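Putative mandelate racemase (Zymomonas mobilis, PDB 2OX4) probably acts as a magnesium-dependent lyase (dehydratase) of the mandelate racemase branch of the enolase superfamily, its exact substrate being uncertain. Local coordinates at residues 9-14 and 385-390; 126-131 and 339-344; 194-199 and 230-235; 287-292 and 312-317; 321-326 and 354-359. All coordinates share one frame; numbering follows the deposited sequence.

Contact 1 of 5, residues 9-14 and 385-390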
# COMPACT_ATOMS: atom_id res chain seq x y z
N GLU C 9 19.89 -37.82 -25.94
CA GLU C 9 19.83 -39.03 -25.15
C GLU C 9 19.56 -38.69 -23.70
O GLU C 9 20.19 -37.80 -23.15
CB GLU C 9 21.14 -39.80 -25.24
CG GLU C 9 21.48 -40.23 -26.66
CD GLU C 9 22.93 -40.71 -26.75
OE1 GLU C 9 23.83 -39.87 -26.93
OE2 GLU C 9 23.15 -41.93 -26.62
N ILE C 10 18.62 -39.41 -23.08
CA ILE C 10 18.22 -39.07 -21.72
C ILE C 10 18.44 -40.28 -20.82
O ILE C 10 17.98 -41.37 -21.13
CB ILE C 10 16.73 -38.61 -21.65
CG1 ILE C 10 16.52 -37.39 -22.54
CG2 ILE C 10 16.32 -38.29 -20.20
CD1 ILE C 10 15.18 -37.41 -23.25
N PHE C 11 19.15 -40.07 -19.71
CA PHE C 11 19.52 -41.14 -18.80
C PHE C 11 18.85 -40.91 -17.46
O PHE C 11 19.24 -40.00 -16.72
CB PHE C 11 21.04 -41.15 -18.58
CG PHE C 11 21.84 -41.26 -19.85
CD1 PHE C 11 22.18 -40.13 -20.59
CD2 PHE C 11 22.29 -42.50 -20.30
CE1 PHE C 11 22.91 -40.22 -21.77
CE2 PHE C 11 23.02 -42.61 -21.47
CZ PHE C 11 23.34 -41.47 -22.20
N HIS C 12 17.85 -41.71 -17.13
CA HIS C 12 17.27 -41.67 -15.80
C HIS C 12 17.97 -42.77 -14.98
O HIS C 12 17.63 -43.96 -15.08
CB HIS C 12 15.74 -41.84 -15.86
CG HIS C 12 15.06 -41.65 -14.54
ND1 HIS C 12 13.74 -42.01 -14.32
CD2 HIS C 12 15.50 -41.15 -13.36
CE1 HIS C 12 13.41 -41.74 -13.07
NE2 HIS C 12 14.46 -41.22 -12.46
N VAL C 13 18.98 -42.36 -14.22
CA VAL C 13 19.94 -43.29 -13.60
C VAL C 13 19.20 -44.16 -12.59
O VAL C 13 18.34 -43.65 -11.84
CB VAL C 13 21.11 -42.54 -12.92
CG1 VAL C 13 22.06 -43.53 -12.21
CG2 VAL C 13 21.89 -41.72 -13.94
N HIS C 14 19.50 -45.46 -12.59
CA HIS C 14 18.88 -46.39 -11.65
C HIS C 14 19.20 -46.04 -10.20
O HIS C 14 20.21 -45.39 -9.92
CB HIS C 14 19.33 -47.83 -11.95
CG HIS C 14 18.84 -48.34 -13.27
ND1 HIS C 14 19.45 -49.39 -13.93
CD2 HIS C 14 17.80 -47.96 -14.06
CE1 HIS C 14 18.81 -49.63 -15.07
NE2 HIS C 14 17.80 -48.77 -15.16
N GLN C 385 24.27 -48.60 -19.19
CA GLN C 385 23.89 -49.87 -18.59
C GLN C 385 23.17 -49.72 -17.24
O GLN C 385 22.56 -50.66 -16.74
CB GLN C 385 25.12 -50.77 -18.44
CG GLN C 385 25.46 -51.58 -19.68
CD GLN C 385 24.31 -52.46 -20.16
OE1 GLN C 385 23.65 -52.15 -21.15
NE2 GLN C 385 24.07 -53.56 -19.45
N ILE C 386 23.26 -48.54 -16.64
CA ILE C 386 22.71 -48.32 -15.30
C ILE C 386 21.63 -47.21 -15.28
O ILE C 386 21.39 -46.57 -14.25
CB ILE C 386 23.81 -48.04 -14.23
CG1 ILE C 386 24.61 -46.77 -14.58
CG2 ILE C 386 24.75 -49.25 -14.08
CD1 ILE C 386 25.30 -46.18 -13.37
N SER C 387 20.99 -47.02 -16.43
CA SER C 387 19.95 -46.00 -16.58
C SER C 387 18.76 -46.55 -17.37
O SER C 387 18.92 -47.43 -18.23
CB SER C 387 20.50 -44.77 -17.32
OG SER C 387 21.69 -44.27 -16.71
N ASP C 388 17.58 -46.01 -17.08
CA ASP C 388 16.48 -45.98 -18.05
C ASP C 388 16.86 -45.00 -19.15
O ASP C 388 17.01 -43.81 -18.89
CB ASP C 388 15.17 -45.54 -17.38
CG ASP C 388 14.67 -46.54 -16.35
OD1 ASP C 388 13.81 -46.17 -15.52
OD2 ASP C 388 15.13 -47.70 -16.36
N TYR C 389 17.00 -45.51 -20.36
CA TYR C 389 17.63 -44.79 -21.48
C TYR C 389 16.60 -44.50 -22.57
O TYR C 389 15.89 -45.40 -23.00
CB TYR C 389 18.78 -45.62 -22.06
CG TYR C 389 19.42 -45.07 -23.32
CD1 TYR C 389 20.35 -44.03 -23.26
CD2 TYR C 389 19.11 -45.61 -24.57
CE1 TYR C 389 20.94 -43.54 -24.42
CE2 TYR C 389 19.69 -45.12 -25.73
CZ TYR C 389 20.61 -44.09 -25.65
OH TYR C 389 21.20 -43.61 -26.80
N VAL C 390 16.54 -43.25 -23.02
CA VAL C 390 15.69 -42.88 -24.16
C VAL C 390 16.52 -42.06 -25.15
O VAL C 390 17.28 -41.18 -24.75
CB VAL C 390 14.42 -42.08 -23.72
CG1 VAL C 390 13.63 -41.59 -24.94
CG2 VAL C 390 13.52 -42.95 -22.82
O HOH W 1 12.54 -43.68 -16.21
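Strands 9-13 and 387-390 run antiparallel, their short axes 162° apart, with Ile10-Val390 and His12-Asp388 as hydrogen-bonded pairs and Phe11-Tyr389 and Val13-Ser387 as non-hydrogen-bonded pairs. Past the strand end the ladder gains one more rung, His14 N giving a nearly straight bond to Ile386 O at 2.7 Å. On one face Phe11 and Tyr389 lie alongside each other, Phe11 CE2 within 3.5 Å of Tyr389 CD1. Tyr389, with CG anti to its backbone N (chi1 173°), reaches along the strand so that its OH donates to the anti lone pair of Glu9 OE2 at 2.6 Å; Tyr384 OH also bonds that oxygen. On the other face water 1 joins His12 ND1 to Asp388 OD1, and Arg22 forms a salt bridge with the same carboxylate oxygen. The ring of His14 lies over the Ile386-Ser387 peptide, and its NE2 donates a bent hydrogen bond (137° at H) to Asp388 OD2, 3.1 Å away; the oxygen lies in the ring plane, but the nitrogen stands above the carboxylate plane. Strand 24-30 flanks 5-13; helix 48-62 packs on Ile10. This is the antiparallel sheet of the enolase-type N-terminal capping domain, with a strand from the chain's C-terminal end built in.

Contact 2 of 5, residues 126-131 and 339-344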
# COMPACT_ATOMS: atom_id res chain seq x y z
N LEU C 126 36.41 -20.09 -5.06
CA LEU C 126 35.11 -19.99 -4.40
C LEU C 126 35.17 -20.60 -3.01
O LEU C 126 35.59 -21.74 -2.85
CB LEU C 126 34.04 -20.73 -5.22
CG LEU C 126 33.87 -20.44 -6.72
CD1 LEU C 126 32.90 -21.45 -7.31
CD2 LEU C 126 33.35 -19.04 -6.97
N ARG C 127 34.72 -19.84 -2.01
CA ARG C 127 34.46 -20.38 -0.68
C ARG C 127 33.41 -21.49 -0.73
O ARG C 127 32.43 -21.39 -1.47
CB ARG C 127 34.00 -19.27 0.25
CG ARG C 127 33.88 -19.72 1.69
CD ARG C 127 33.34 -18.61 2.58
NE ARG C 127 33.34 -19.04 3.98
CZ ARG C 127 32.60 -18.51 4.94
NH1 ARG C 127 31.77 -17.50 4.69
NH2 ARG C 127 32.68 -18.99 6.17
N VAL C 128 33.63 -22.55 0.04
CA VAL C 128 32.74 -23.72 0.03
C VAL C 128 32.28 -24.05 1.45
O VAL C 128 33.04 -23.90 2.41
CB VAL C 128 33.45 -24.97 -0.58
CG1 VAL C 128 32.48 -26.11 -0.70
CG2 VAL C 128 34.05 -24.65 -1.96
N TYR C 129 31.04 -24.51 1.59
CA TYR C 129 30.59 -25.13 2.83
C TYR C 129 30.31 -26.62 2.69
O TYR C 129 29.91 -27.09 1.62
CB TYR C 129 29.41 -24.37 3.47
CG TYR C 129 28.03 -24.46 2.82
CD1 TYR C 129 27.19 -25.56 3.04
CD2 TYR C 129 27.55 -23.41 2.04
CE1 TYR C 129 25.92 -25.63 2.45
CE2 TYR C 129 26.28 -23.47 1.47
CZ TYR C 129 25.47 -24.56 1.70
OH TYR C 129 24.21 -24.58 1.13
N ALA C 130 30.55 -27.35 3.77
CA ALA C 130 30.24 -28.76 3.84
C ALA C 130 28.77 -28.96 4.19
O ALA C 130 28.35 -28.59 5.29
CB ALA C 130 31.13 -29.42 4.91
N SER C 131 28.03 -29.59 3.28
CA SER C 131 26.57 -29.57 3.32
C SER C 131 25.93 -30.86 3.79
O SER C 131 26.24 -31.95 3.28
CB SER C 131 26.00 -29.21 1.96
OG SER C 131 24.60 -29.00 2.05
N CYS C 339 27.84 -15.65 -2.85
CA CYS C 339 27.99 -15.78 -1.39
C CYS C 339 28.99 -16.91 -1.03
O CYS C 339 30.05 -16.67 -0.44
CB CYS C 339 26.62 -16.07 -0.74
SG CYS C 339 26.73 -16.35 1.04
N ILE C 340 28.63 -18.14 -1.39
CA ILE C 340 29.34 -19.35 -0.93
C ILE C 340 28.86 -20.53 -1.78
O ILE C 340 27.77 -20.46 -2.38
CB ILE C 340 29.12 -19.59 0.59
CG1 ILE C 340 30.14 -20.60 1.15
CG2 ILE C 340 27.65 -19.96 0.91
CD1 ILE C 340 30.14 -20.69 2.67
N HIS C 341 29.67 -21.57 -1.88
CA HIS C 341 29.31 -22.75 -2.68
C HIS C 341 28.93 -23.95 -1.79
O HIS C 341 29.63 -24.26 -0.82
CB HIS C 341 30.45 -23.13 -3.64
CG HIS C 341 30.15 -24.36 -4.46
ND1 HIS C 341 29.57 -24.30 -5.70
CD2 HIS C 341 30.33 -25.67 -4.19
CE1 HIS C 341 29.41 -25.52 -6.17
NE2 HIS C 341 29.86 -26.38 -5.27
N GLU C 342 27.84 -24.61 -2.13
CA GLU C 342 27.37 -25.78 -1.40
C GLU C 342 28.07 -27.03 -1.92
O GLU C 342 27.95 -27.36 -3.11
CB GLU C 342 25.87 -25.96 -1.60
CG GLU C 342 25.35 -27.21 -0.92
CD GLU C 342 23.84 -27.37 -1.02
OE1 GLU C 342 23.21 -26.83 -1.96
OE2 GLU C 342 23.29 -28.07 -0.14
N HIS C 343 28.76 -27.73 -1.04
CA HIS C 343 29.33 -29.02 -1.44
C HIS C 343 28.66 -30.15 -0.68
O HIS C 343 28.86 -30.31 0.53
CB HIS C 343 30.86 -29.04 -1.27
CG HIS C 343 31.50 -30.26 -1.86
ND1 HIS C 343 31.34 -30.62 -3.18
CD2 HIS C 343 32.29 -31.21 -1.30
CE1 HIS C 343 32.01 -31.74 -3.41
NE2 HIS C 343 32.58 -32.13 -2.28
N HIS C 344 27.84 -30.92 -1.41
CA HIS C 344 26.89 -31.84 -0.80
C HIS C 344 27.60 -33.14 -0.46
O HIS C 344 28.47 -33.60 -1.22
CB HIS C 344 25.72 -32.12 -1.75
CG HIS C 344 24.49 -32.62 -1.05
ND1 HIS C 344 24.42 -33.87 -0.48
CD2 HIS C 344 23.27 -32.05 -0.86
CE1 HIS C 344 23.22 -34.05 0.05
NE2 HIS C 344 22.50 -32.96 -0.17
O HOH W 2 30.90 -16.08 2.24
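Two parallel neighbours in the barrel sheet of the enolase-type C-terminal domain, strands 126-131 and 341-344, meet here beside the magnesium site. Four backbone bonds alternate between them, from His341 N to Arg127 O through to Ser131 N to His343 O. Tyr129 carries the side-chain contact. Its CG sits in the crowded position between backbone N and carbonyl carbon (chi1 72°), which lays the ring across strand 341-344: Glu342 CA stands over one face, 3.9 Å from the ring centroid in a CH-pi contact, while Ile340 CG2 meets the edge at CD2, 3.6 Å off. The OH comes within 3.5 Å of Glu342 CB and bonds to Gln315 and Lys166. Glu342 is fully extended, so its OE2 accepts from Ser131 OG at 2.7 Å through the anti lone pair and also pairs with Lys166; that lysine would tend to keep the buried carboxylate ionised. Arg127, extended as well, rests one guanidinium face on Ile340 CD1 and sends its polar end to Asp163 and Asp211. On the opposite face of the sheet Val128 CG1 presses against His343 CB at 3.4 Å. There His341 and His343 share Glu325 OE2 of helix 322-333, which covers that side, and their other ring nitrogens go to Glu332 and Gln361; strand 164-167 continues the sheet beyond 126-131, and Glu241 of strand 237-241, a magnesium ligand, lies next to Tyr129 inside the barrel.

Contact 3 of 5, residues 194-199 and 230-235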
# COMPACT_ATOMS: atom_id res chain seq x y z
N ILE C 194 16.15 -30.17 21.23
CA ILE C 194 16.90 -31.05 20.31
C ILE C 194 17.65 -30.22 19.26
O ILE C 194 18.85 -30.43 19.02
CB ILE C 194 15.97 -32.09 19.64
CG1 ILE C 194 15.59 -33.19 20.64
CG2 ILE C 194 16.64 -32.74 18.45
CD1 ILE C 194 14.42 -34.05 20.18
N GLY C 195 16.96 -29.26 18.65
CA GLY C 195 17.60 -28.38 17.67
C GLY C 195 18.69 -27.51 18.28
O GLY C 195 19.78 -27.43 17.74
N VAL C 196 18.38 -26.86 19.40
CA VAL C 196 19.34 -26.00 20.10
C VAL C 196 20.59 -26.79 20.52
O VAL C 196 21.71 -26.31 20.32
CB VAL C 196 18.72 -25.31 21.33
CG1 VAL C 196 19.80 -24.67 22.20
CG2 VAL C 196 17.71 -24.24 20.91
N GLU C 197 20.40 -27.98 21.10
CA GLU C 197 21.56 -28.74 21.62
C GLU C 197 22.53 -29.12 20.50
O GLU C 197 23.74 -29.16 20.71
CB GLU C 197 21.13 -29.98 22.43
CG GLU C 197 20.59 -31.13 21.60
CD GLU C 197 20.20 -32.34 22.43
OE1 GLU C 197 20.05 -33.43 21.84
OE2 GLU C 197 20.00 -32.18 23.65
N ARG C 198 21.99 -29.38 19.30
CA ARG C 198 22.81 -29.72 18.14
C ARG C 198 23.59 -28.50 17.63
O ARG C 198 24.79 -28.60 17.39
CB ARG C 198 21.95 -30.34 17.03
CG ARG C 198 21.47 -31.73 17.35
CD ARG C 198 20.24 -32.11 16.55
NE ARG C 198 19.82 -33.48 16.87
CZ ARG C 198 18.81 -34.12 16.28
NH1 ARG C 198 18.08 -33.51 15.35
NH2 ARG C 198 18.52 -35.36 16.64
N VAL C 199 22.91 -27.36 17.48
CA VAL C 199 23.57 -26.12 17.08
C VAL C 199 24.64 -25.71 18.09
O VAL C 199 25.78 -25.37 17.71
CB VAL C 199 22.56 -24.94 16.90
CG1 VAL C 199 23.30 -23.62 16.67
CG2 VAL C 199 21.58 -25.25 15.75
N LYS C 230 14.32 -17.78 17.29
CA LYS C 230 14.51 -17.15 18.59
C LYS C 230 15.47 -17.95 19.47
O LYS C 230 16.30 -17.38 20.17
CB LYS C 230 13.17 -16.98 19.30
CG LYS C 230 12.23 -15.98 18.63
CD LYS C 230 10.96 -15.78 19.45
CE LYS C 230 9.86 -15.17 18.60
NZ LYS C 230 10.24 -13.82 18.09
N ALA C 231 15.34 -19.27 19.41
CA ALA C 231 16.12 -20.15 20.28
C ALA C 231 17.58 -20.30 19.85
O ALA C 231 18.44 -20.61 20.69
CB ALA C 231 15.46 -21.50 20.36
N ILE C 232 17.87 -20.08 18.57
CA ILE C 232 19.23 -20.27 18.02
C ILE C 232 19.98 -19.00 17.60
O ILE C 232 21.14 -19.08 17.21
CB ILE C 232 19.30 -21.28 16.86
CG1 ILE C 232 18.47 -20.79 15.66
CG2 ILE C 232 18.92 -22.70 17.33
CD1 ILE C 232 18.71 -21.59 14.39
N GLU C 233 19.33 -17.85 17.70
CA GLU C 233 19.95 -16.62 17.20
C GLU C 233 21.24 -16.26 17.94
O GLU C 233 22.17 -15.73 17.32
CB GLU C 233 18.97 -15.44 17.18
CG GLU C 233 18.28 -15.16 18.51
CD GLU C 233 17.33 -13.97 18.44
OE1 GLU C 233 16.73 -13.64 19.48
OE2 GLU C 233 17.18 -13.38 17.34
N GLU C 234 21.31 -16.58 19.23
CA GLU C 234 22.52 -16.37 20.03
C GLU C 234 23.79 -17.07 19.49
O GLU C 234 24.91 -16.69 19.84
CB GLU C 234 22.28 -16.79 21.48
CG GLU C 234 22.10 -18.29 21.66
CD GLU C 234 21.45 -18.64 22.99
OE1 GLU C 234 20.20 -18.66 23.05
OE2 GLU C 234 22.21 -18.88 23.96
N PHE C 235 23.62 -18.06 18.63
CA PHE C 235 24.74 -18.85 18.15
C PHE C 235 25.36 -18.35 16.85
O PHE C 235 26.18 -19.05 16.25
CB PHE C 235 24.35 -20.32 18.00
CG PHE C 235 23.91 -20.95 19.29
CD1 PHE C 235 22.57 -21.31 19.49
CD2 PHE C 235 24.82 -21.18 20.32
CE1 PHE C 235 22.15 -21.89 20.69
CE2 PHE C 235 24.41 -21.76 21.52
CZ PHE C 235 23.08 -22.12 21.71
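Val196 and Val199, one turn apart on helix 189-206, press their methyls against Ala231, Ile232 and Phe235 from the 230-235 segment. Val196 splits its two branches: CG2 touches Ala231 CB at 3.6 Å, and CG1, anti to the backbone N, comes up to the Phe235 ring at CE1, 3.9 Å away. Val199 divides the work in the same way, its CG1 lying 3.7 Å from Phe235 CB and its CG2 4.0 Å from Ile232 CG2. That Ile232 methyl also reaches Val196 CG2 at 4.1 Å, so it sits against both valines. The crossing is wholly apolar, and the closest backbones are those of Val196 and Ile232, whose CA atoms are 6.1 Å apart. Phe235 is held by its N bonding Ile232 O, and CG lies anti to its carbonyl carbon (chi1 -60°), while Glu234 CG covers one ring face. Further out, Arg203 holds Phe235 O. Val199 and Ile232 both touch Ile237 on strand 237-241, so the contact grades inward to the barrel wall. Two successive helices, with strand 211-215 between them in sequence, thus pack side by side, as neighbouring outer helices do round a beta/alpha barrel such as this enolase-type one.

Contact 4 of 5, residues 287-292 and 312-317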
# COMPACT_ATOMS: atom_id res chain seq x y z
N ILE C 287 19.84 -16.07 -2.23
CA ILE C 287 19.00 -16.92 -3.08
C ILE C 287 19.77 -18.14 -3.52
O ILE C 287 21.00 -18.09 -3.73
CB ILE C 287 18.46 -16.19 -4.33
CG1 ILE C 287 19.59 -15.51 -5.11
CG2 ILE C 287 17.33 -15.19 -3.93
CD1 ILE C 287 19.24 -15.26 -6.57
N GLN C 288 19.05 -19.25 -3.67
CA GLN C 288 19.69 -20.54 -3.93
C GLN C 288 19.10 -21.26 -5.14
O GLN C 288 18.69 -22.41 -5.02
CB GLN C 288 19.62 -21.44 -2.68
CG GLN C 288 20.26 -20.82 -1.40
CD GLN C 288 19.86 -21.57 -0.14
OE1 GLN C 288 18.69 -21.82 0.09
NE2 GLN C 288 20.85 -21.94 0.68
N PRO C 289 19.09 -20.60 -6.32
CA PRO C 289 18.53 -21.29 -7.48
C PRO C 289 19.41 -22.49 -7.81
O PRO C 289 20.63 -22.44 -7.58
CB PRO C 289 18.65 -20.24 -8.60
CG PRO C 289 19.73 -19.35 -8.17
CD PRO C 289 19.65 -19.29 -6.68
N ASP C 290 18.79 -23.56 -8.29
CA ASP C 290 19.50 -24.72 -8.83
C ASP C 290 19.58 -24.55 -10.34
O ASP C 290 18.56 -24.36 -11.01
CB ASP C 290 18.72 -26.00 -8.46
CG ASP C 290 19.48 -27.29 -8.80
OD1 ASP C 290 19.89 -27.48 -9.96
OD2 ASP C 290 19.65 -28.13 -7.91
N LEU C 291 20.79 -24.62 -10.90
CA LEU C 291 20.96 -24.58 -12.37
C LEU C 291 20.03 -25.57 -13.10
O LEU C 291 19.50 -25.24 -14.15
CB LEU C 291 22.41 -24.85 -12.78
CG LEU C 291 23.40 -23.69 -12.87
CD1 LEU C 291 24.71 -24.25 -13.38
CD2 LEU C 291 22.93 -22.62 -13.82
N GLY C 292 19.82 -26.74 -12.52
CA GLY C 292 18.99 -27.79 -13.13
C GLY C 292 17.48 -27.68 -12.94
O GLY C 292 16.74 -28.56 -13.40
N VAL C 312 21.12 -8.77 -2.75
CA VAL C 312 20.91 -10.16 -2.41
C VAL C 312 22.08 -10.91 -3.05
O VAL C 312 22.52 -10.55 -4.14
CB VAL C 312 19.57 -10.67 -3.00
CG1 VAL C 312 19.41 -12.18 -2.86
CG2 VAL C 312 18.37 -9.96 -2.32
N THR C 313 22.61 -11.92 -2.36
CA THR C 313 23.71 -12.68 -2.94
C THR C 313 23.27 -14.10 -3.23
O THR C 313 22.14 -14.47 -2.93
CB THR C 313 24.97 -12.64 -2.06
OG1 THR C 313 24.70 -13.22 -0.79
CG2 THR C 313 25.46 -11.20 -1.89
N VAL C 314 24.16 -14.88 -3.85
CA VAL C 314 23.75 -16.12 -4.50
C VAL C 314 24.61 -17.29 -4.02
O VAL C 314 25.84 -17.19 -3.95
CB VAL C 314 23.84 -16.01 -6.05
CG1 VAL C 314 23.22 -17.25 -6.69
CG2 VAL C 314 23.13 -14.74 -6.54
N GLN C 315 23.95 -18.40 -3.69
CA GLN C 315 24.64 -19.69 -3.57
C GLN C 315 23.84 -20.69 -4.39
O GLN C 315 22.72 -21.00 -4.04
CB GLN C 315 24.63 -20.14 -2.08
CG GLN C 315 25.02 -21.64 -1.87
CD GLN C 315 23.94 -22.44 -1.16
OE1 GLN C 315 23.66 -22.22 0.03
NE2 GLN C 315 23.32 -23.36 -1.87
N ALA C 316 24.41 -21.20 -5.49
CA ALA C 316 23.70 -22.18 -6.28
C ALA C 316 23.34 -23.36 -5.38
O ALA C 316 24.16 -23.82 -4.58
CB ALA C 316 24.52 -22.65 -7.46
N HIS C 317 22.11 -23.85 -5.50
CA HIS C 317 21.78 -25.14 -4.92
C HIS C 317 22.42 -26.23 -5.76
O HIS C 317 22.21 -26.28 -6.98
CB HIS C 317 20.27 -25.35 -4.87
CG HIS C 317 19.87 -26.71 -4.42
ND1 HIS C 317 19.52 -27.71 -5.31
CD2 HIS C 317 19.77 -27.25 -3.19
CE1 HIS C 317 19.22 -28.81 -4.63
NE2 HIS C 317 19.37 -28.56 -3.35
O HOH W 3 23.02 -25.45 -9.44
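Ile287 forms the apolar centre, with its CG2 3.8 Å from Val312 CG1 and its CG1 3.9 Å from Val314 CG2; CG1 takes the crowded position between backbone N and carbonyl carbon (chi1 52°), which runs the side chain alongside that of Val314. Pro289 CD extends this patch to Val314 CG1. Around it the backbones pair in parallel: Ile287 N donates to Thr313 O, Gln315 N to Ile287 O, and, past the strands, His317 N to Pro289 O. At the polar edge Gln288 NE2 gives a bond to Gln315 OE1 at 2.9 Å, approaching from above the acceptor's amide plane; Tyr129 OH bonds the same oxygen. Gln315 NE2 turns back to Ala316 O. His317 ND1 donates in the ring plane to the anti lone pair of Asp290 OD2, a short bond of 2.6 Å. Asp290 OD1 meanwhile accepts from Gly292 N, so one carboxylate holds the histidine and N-caps the short, weakly bonded helix. Water 3 links Leu291 N to His317 O. His317 stands next to Glu267, a magnesium ligand, at the barrel mouth, while helices 271-280 and 296-309 cover Ile287 from outside; strand 263-265 borders 286-287, and Val314 is backbone-bonded to Cys339, just ahead of strand 341-344.

Contact 5 of 5, residues 321-326 and 354-359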
# COMPACT_ATOMS: atom_id res chain seq x y z
N THR C 321 24.71 -34.92 -9.63
CA THR C 321 25.96 -35.50 -10.13
C THR C 321 27.03 -34.45 -10.37
O THR C 321 26.81 -33.24 -10.16
CB THR C 321 25.77 -36.29 -11.45
OG1 THR C 321 25.75 -35.37 -12.56
CG2 THR C 321 24.52 -37.15 -11.45
N GLY C 322 28.18 -34.93 -10.84
CA GLY C 322 29.29 -34.07 -11.23
C GLY C 322 29.01 -33.17 -12.42
O GLY C 322 29.72 -32.17 -12.62
N VAL C 323 28.00 -33.50 -13.22
CA VAL C 323 27.52 -32.59 -14.27
C VAL C 323 26.95 -31.32 -13.64
O VAL C 323 27.42 -30.23 -13.93
CB VAL C 323 26.49 -33.27 -15.23
CG1 VAL C 323 25.91 -32.25 -16.23
CG2 VAL C 323 27.17 -34.43 -16.01
N ALA C 324 25.96 -31.49 -12.75
CA ALA C 324 25.43 -30.37 -11.97
C ALA C 324 26.51 -29.59 -11.24
O ALA C 324 26.52 -28.35 -11.25
CB ALA C 324 24.37 -30.87 -10.98
N GLU C 325 27.43 -30.29 -10.59
CA GLU C 325 28.43 -29.57 -9.79
C GLU C 325 29.40 -28.74 -10.64
O GLU C 325 29.62 -27.55 -10.34
CB GLU C 325 29.16 -30.44 -8.76
CG GLU C 325 29.96 -29.55 -7.76
CD GLU C 325 30.03 -30.09 -6.33
OE1 GLU C 325 30.22 -31.32 -6.16
OE2 GLU C 325 29.92 -29.28 -5.37
N ALA C 326 29.94 -29.36 -11.69
CA ALA C 326 30.83 -28.65 -12.60
C ALA C 326 30.13 -27.42 -13.20
O ALA C 326 30.71 -26.34 -13.25
CB ALA C 326 31.32 -29.57 -13.72
N GLU C 354 30.93 -42.75 -9.67
CA GLU C 354 31.04 -43.59 -10.88
C GLU C 354 30.34 -43.03 -12.12
O GLU C 354 30.50 -43.54 -13.23
CB GLU C 354 30.53 -45.00 -10.59
CG GLU C 354 29.02 -45.08 -10.32
CD GLU C 354 28.52 -46.50 -10.10
OE1 GLU C 354 29.31 -47.46 -10.28
OE2 GLU C 354 27.33 -46.67 -9.75
N LEU C 355 29.57 -41.96 -11.92
CA LEU C 355 28.70 -41.43 -12.97
C LEU C 355 29.42 -40.48 -13.92
O LEU C 355 28.98 -40.31 -15.06
CB LEU C 355 27.49 -40.72 -12.36
CG LEU C 355 26.60 -41.57 -11.45
CD1 LEU C 355 25.47 -40.72 -10.87
CD2 LEU C 355 26.04 -42.76 -12.22
N CYS C 356 30.51 -39.87 -13.46
CA CYS C 356 31.21 -38.84 -14.24
C CYS C 356 32.70 -39.09 -14.38
O CYS C 356 33.33 -39.68 -13.49
CB CYS C 356 31.00 -37.46 -13.62
SG CYS C 356 29.28 -36.92 -13.57
N VAL C 357 33.26 -38.60 -15.48
CA VAL C 357 34.68 -38.72 -15.79
C VAL C 357 35.61 -38.00 -14.80
O VAL C 357 36.61 -38.58 -14.35
CB VAL C 357 34.96 -38.29 -17.26
CG1 VAL C 357 36.45 -38.25 -17.56
CG2 VAL C 357 34.25 -39.23 -18.23
N HIS C 358 35.27 -36.75 -14.45
CA HIS C 358 36.05 -35.97 -13.48
C HIS C 358 35.34 -35.86 -12.15
O HIS C 358 34.13 -35.63 -12.10
CB HIS C 358 36.34 -34.56 -14.00
CG HIS C 358 36.87 -34.54 -15.40
ND1 HIS C 358 38.15 -34.94 -15.71
CD2 HIS C 358 36.28 -34.19 -16.57
CE1 HIS C 358 38.34 -34.82 -17.01
NE2 HIS C 358 37.22 -34.37 -17.56
N ASN C 359 36.08 -36.02 -11.06
CA ASN C 359 35.52 -35.85 -9.73
C ASN C 359 36.07 -34.57 -9.09
O ASN C 359 37.08 -34.61 -8.38
CB ASN C 359 35.83 -37.08 -8.86
CG ASN C 359 35.14 -37.03 -7.50
OD1 ASN C 359 34.19 -36.27 -7.28
ND2 ASN C 359 35.63 -37.86 -6.58
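Cys356 points its thiol straight at the first turn of helix 322-333. With SG anti to its own carbonyl carbon (chi1 -62°), the sulphur ends up against the backbone where the helix begins, 3.6 Å from Gly322 N and 3.7 Å from Val323 N. It packs there by contact alone, beside the backbone nitrogens, and Val323 CG2 touches it at 4.1 Å from farther along the turn. Gly322 presents bare backbone to the loop, against which the sulphur packs closely.

Thr321 and Leu355 cross at about a right angle and meet through their branch tips, Thr321 CG2 against Leu355 CD1 at 3.7 Å. The torsions of Thr321 separate its two roles. CG2 lies anti to the carbonyl carbon and faces the leucine, whereas OG1 occupies the crowded position between backbone N and carbonyl carbon (chi1 81°), from which it turns back to accept from Val323 N at 3.0 Å. Thr321 is thus the N-cap of the helix. Its hydroxyl is also bonded to Glu39 OE1, and that carboxylate oxygen takes Ala324 N as well; the carboxylate, if ionised, would sit favourably at the positive end of the helix dipole.

Leu25 of strand 24-30 touches both Thr321 and Val323. The arrangement is a threonine-capped helix start of the barrel domain, packed between the capping-domain sheet and the 354-359 loop that follows helix 350-353.

In the fold
Strand 5-13 opens contact 1, which closes only when the chain returns at 385-390, so the other four contacts all fall within its span and the C-terminal end is tied into the N-terminal sheet. The barrel begins at 126-131, and contact 2 joins that strand to 341-344, curling the sheet round. Within that loop come contact 3, between consecutive outer helices, and later contact 4, between consecutive strands. Contact 5 starts inside it but ends beyond, so contacts 2 and 5 cross. Tyr129 and Gln315 connect contacts 2 and 4; Glu325 bridges contacts 2 and 5; Leu355 packs on Ile386, carrying contact 5 to contact 1 and the barrel to the capping domain.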